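Long-range contact in integral membrane indolylacetylinositol arabinosyltransferase EmbC (Mycolicibacterium smegmatis, PDB 7BVE), which probably transfers arabinose units onto the growing arabinan of the mycobacterial cell wall, as a membrane-embedded glycosyltransferase of the Emb family: residues Ser773-Asp778 with Ala902-Arg907. Sequence-based numbering, arbitrary orientation.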
ATOM      1  N   SER A 773      -3.505 -26.184  28.491  1.00 59.53           N
ATOM      2  CA  SER A 773      -4.628 -26.817  27.813  1.00 59.53           C
ATOM      3  C   SER A 773      -5.308 -25.903  26.806  1.00 59.53           C
ATOM      4  O   SER A 773      -6.167 -26.374  26.054  1.00 59.53           O
ATOM      5  CB  SER A 773      -5.651 -27.287  28.844  1.00 59.53           C
ATOM      6  OG  SER A 773      -6.231 -26.183  29.515  1.00 59.53           O
ATOM      7  N   ASP A 774      -4.949 -24.622  26.767  1.00 65.39           N
ATOM      8  CA  ASP A 774      -5.676 -23.647  25.963  1.00 65.39           C
ATOM      9  C   ASP A 774      -5.044 -23.425  24.591  1.00 65.39           C
ATOM     10  O   ASP A 774      -5.749 -23.387  23.578  1.00 65.39           O
ATOM     11  CB  ASP A 774      -5.793 -22.330  26.745  1.00 65.39           C
ATOM     12  CG  ASP A 774      -4.456 -21.828  27.263  1.00 65.39           C
ATOM     13  OD1 ASP A 774      -3.439 -22.536  27.100  1.00 65.39           O
ATOM     14  OD2 ASP A 774      -4.427 -20.721  27.839  1.00 65.39           O
ATOM     15  N   VAL A 775      -3.720 -23.286  24.540  1.00 70.92           N
ATOM     16  CA  VAL A 775      -3.059 -22.972  23.280  1.00 70.92           C
ATOM     17  C   VAL A 775      -2.804 -24.245  22.482  1.00 70.92           C
ATOM     18  O   VAL A 775      -2.968 -24.274  21.255  1.00 70.92           O
ATOM     19  CB  VAL A 775      -1.761 -22.190  23.551  1.00 70.92           C
ATOM     20  CG1 VAL A 775      -1.047 -21.837  22.253  1.00 70.92           C
ATOM     21  CG2 VAL A 775      -2.055 -20.936  24.364  1.00 70.92           C
ATOM     22  N   SER A 776      -2.428 -25.321  23.164  1.00 69.28           N
ATOM     23  CA  SER A 776      -2.129 -26.594  22.514  1.00 69.28           C
ATOM     24  C   SER A 776      -3.428 -27.263  22.084  1.00 69.28           C
ATOM     25  O   SER A 776      -4.094 -27.931  22.878  1.00 69.28           O
ATOM     26  CB  SER A 776      -1.330 -27.485  23.456  1.00 69.28           C
ATOM     27  OG  SER A 776      -0.071 -26.908  23.734  1.00 69.28           O
ATOM     28  N   ALA A 777      -3.786 -27.087  20.813  1.00 67.32           N
ATOM     29  CA  ALA A 777      -4.980 -27.695  20.244  1.00 67.32           C
ATOM     30  C   ALA A 777      -4.785 -27.830  18.740  1.00 67.32           C
ATOM     31  O   ALA A 777      -4.297 -26.903  18.090  1.00 67.32           O
ATOM     32  CB  ALA A 777      -6.233 -26.866  20.546  1.00 67.32           C
ATOM     33  N   ASP A 778      -5.174 -28.981  18.200  1.00 52.11           N
ATOM     34  CA  ASP A 778      -5.031 -29.308  16.789  1.00 52.11           C
ATOM     35  C   ASP A 778      -6.300 -29.968  16.274  1.00 52.11           C
ATOM     36  O   ASP A 778      -7.123 -30.436  17.070  1.00 52.11           O
ATOM     37  CB  ASP A 778      -3.839 -30.248  16.540  1.00 52.11           C
ATOM     38  CG  ASP A 778      -2.519 -29.525  16.525  1.00 52.11           C
ATOM     39  OD1 ASP A 778      -2.499 -28.322  16.199  1.00 52.11           O
ATOM     40  OD2 ASP A 778      -1.496 -30.169  16.804  1.00 52.11           O
ATOM     41  N   ALA A 902       3.823 -24.735  13.305  1.00 43.89           N
ATOM     42  CA  ALA A 902       3.502 -23.491  13.930  1.00 43.89           C
ATOM     43  C   ALA A 902       3.582 -23.778  15.407  1.00 43.89           C
ATOM     44  O   ALA A 902       3.018 -24.755  15.885  1.00 43.89           O
ATOM     45  CB  ALA A 902       2.111 -23.073  13.548  1.00 43.89           C
ATOM     46  N   ALA A 903       4.278 -22.923  16.136  1.00 30.00           N
ATOM     47  CA  ALA A 903       4.460 -23.126  17.551  1.00 30.00           C
ATOM     48  C   ALA A 903       3.596 -22.202  18.370  1.00 30.00           C
ATOM     49  O   ALA A 903       3.592 -20.995  18.151  1.00 30.00           O
ATOM     50  CB  ALA A 903       5.916 -22.929  17.894  1.00 30.00           C
ATOM     51  N   PRO A 904       2.862 -22.761  19.324  1.00 38.65           N
ATOM     52  CA  PRO A 904       3.403 -23.848  20.100  1.00 38.65           C
ATOM     53  C   PRO A 904       2.718 -25.183  19.959  1.00 38.65           C
ATOM     54  O   PRO A 904       2.986 -26.039  20.793  1.00 38.65           O
ATOM     55  CB  PRO A 904       3.133 -23.369  21.479  1.00 38.65           C
ATOM     56  CG  PRO A 904       1.815 -22.657  21.385  1.00 38.65           C
ATOM     57  CD  PRO A 904       1.675 -22.185  19.966  1.00 38.65           C
ATOM     58  N   ALA A 905       1.888 -25.394  18.953  1.00 37.39           N
ATOM     59  CA  ALA A 905       1.121 -26.616  18.855  1.00 37.39           C
ATOM     60  C   ALA A 905       1.791 -27.885  18.525  1.00 37.39           C
ATOM     61  O   ALA A 905       2.854 -27.891  17.933  1.00 37.39           O
ATOM     62  CB  ALA A 905      -0.001 -26.397  17.920  1.00 37.39           C
ATOM     63  N   TRP A 906       1.171 -28.992  18.901  1.00 34.74           N
ATOM     64  CA  TRP A 906       1.844 -30.266  18.564  1.00 34.74           C
ATOM     65  C   TRP A 906       2.322 -30.314  17.113  1.00 34.74           C
ATOM     66  O   TRP A 906       1.616 -29.891  16.246  1.00 34.74           O
ATOM     67  CB  TRP A 906       0.922 -31.437  18.854  1.00 34.74           C
ATOM     68  CG  TRP A 906       0.545 -31.648  20.280  1.00 34.74           C
ATOM     69  CD1 TRP A 906      -0.574 -31.193  20.897  1.00 34.74           C
ATOM     70  CD2 TRP A 906       1.240 -32.434  21.256  1.00 34.74           C
ATOM     71  NE1 TRP A 906      -0.620 -31.633  22.186  1.00 34.74           N
ATOM     72  CE2 TRP A 906       0.485 -32.385  22.436  1.00 34.74           C
ATOM     73  CE3 TRP A 906       2.422 -33.171  21.253  1.00 34.74           C
ATOM     74  CZ2 TRP A 906       0.872 -33.045  23.589  1.00 34.74           C
ATOM     75  CZ3 TRP A 906       2.815 -33.814  22.395  1.00 34.74           C
ATOM     76  CH2 TRP A 906       2.052 -33.738  23.548  1.00 34.74           C
ATOM     77  N   ARG A 907       3.522 -30.850  16.918  1.00 31.38           N
ATOM     78  CA  ARG A 907       4.128 -30.994  15.604  1.00 31.38           C
ATOM     79  C   ARG A 907       5.029 -32.223  15.617  1.00 31.38           C
ATOM     80  O   ARG A 907       5.205 -32.865  16.654  1.00 31.38           O
ATOM     81  CB  ARG A 907       4.936 -29.746  15.244  1.00 31.38           C
ATOM     82  CG  ARG A 907       5.709 -29.149  16.408  1.00 31.38           C
ATOM     83  CD  ARG A 907       6.101 -27.707  16.127  1.00 31.38           C
ATOM     84  NE  ARG A 907       6.825 -27.110  17.246  1.00 31.38           N
ATOM     85  CZ  ARG A 907       7.602 -26.036  17.146  1.00 31.38           C
ATOM     86  NH1 ARG A 907       8.222 -25.561  18.217  1.00 31.38           N
ATOM     87  NH2 ARG A 907       7.760 -25.438  15.973  1.00 31.38           N
TER
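Val775 sets CG1 anti to its backbone N (chi1 -180°), which aims that methyl at the ring of Pro904, while Asp778 keeps CG anti to its carbonyl carbon (chi1 -80°) and brings its carboxylate to Ala905 and the start of the Trp906 side chain. Two loops of the EmbC C-terminal domain meet here: 773-778 belongs to the long connection that follows strand 762-764, whereas the loop 902-907 lies in the beta-hairpin connection between the antiparallel strands 895-899 and 907-912 in one of the domain's sheets. The second loop carries a cis peptide bond before Pro904. A weak backbone hydrogen bond runs from Ala905 N to Ala902 O, 3.3 Å apart, and backbone hydrogen bonds join Pro904 with Gly869 and Arg907 with Ala867. Across the contact, Val775 crosses the proline at about a right angle, its CG1 methyl making an apolar contact with the Pro904 ring. The CA atoms of Ser776 and Ala905, 4.9 Å apart, are the nearest CA pair across the two segments. Ser776 is buried and also touches Trp937, and the Trp906 indole, buried too, runs on to Pro822 and Thr941, so this small junction continues into further loops of the same domain. Asp778 lies across the root of Trp906, its carboxylate plane turned 65° from the indole. Asp778 OD1 sits 3.6 Å from Ala905 CB. Asp778 OD2 faces Trp906 O, and as both are acceptors this is not a hydrogen bond. Asp778 OD2 also touches Trp906 CB, at 3.4 Å.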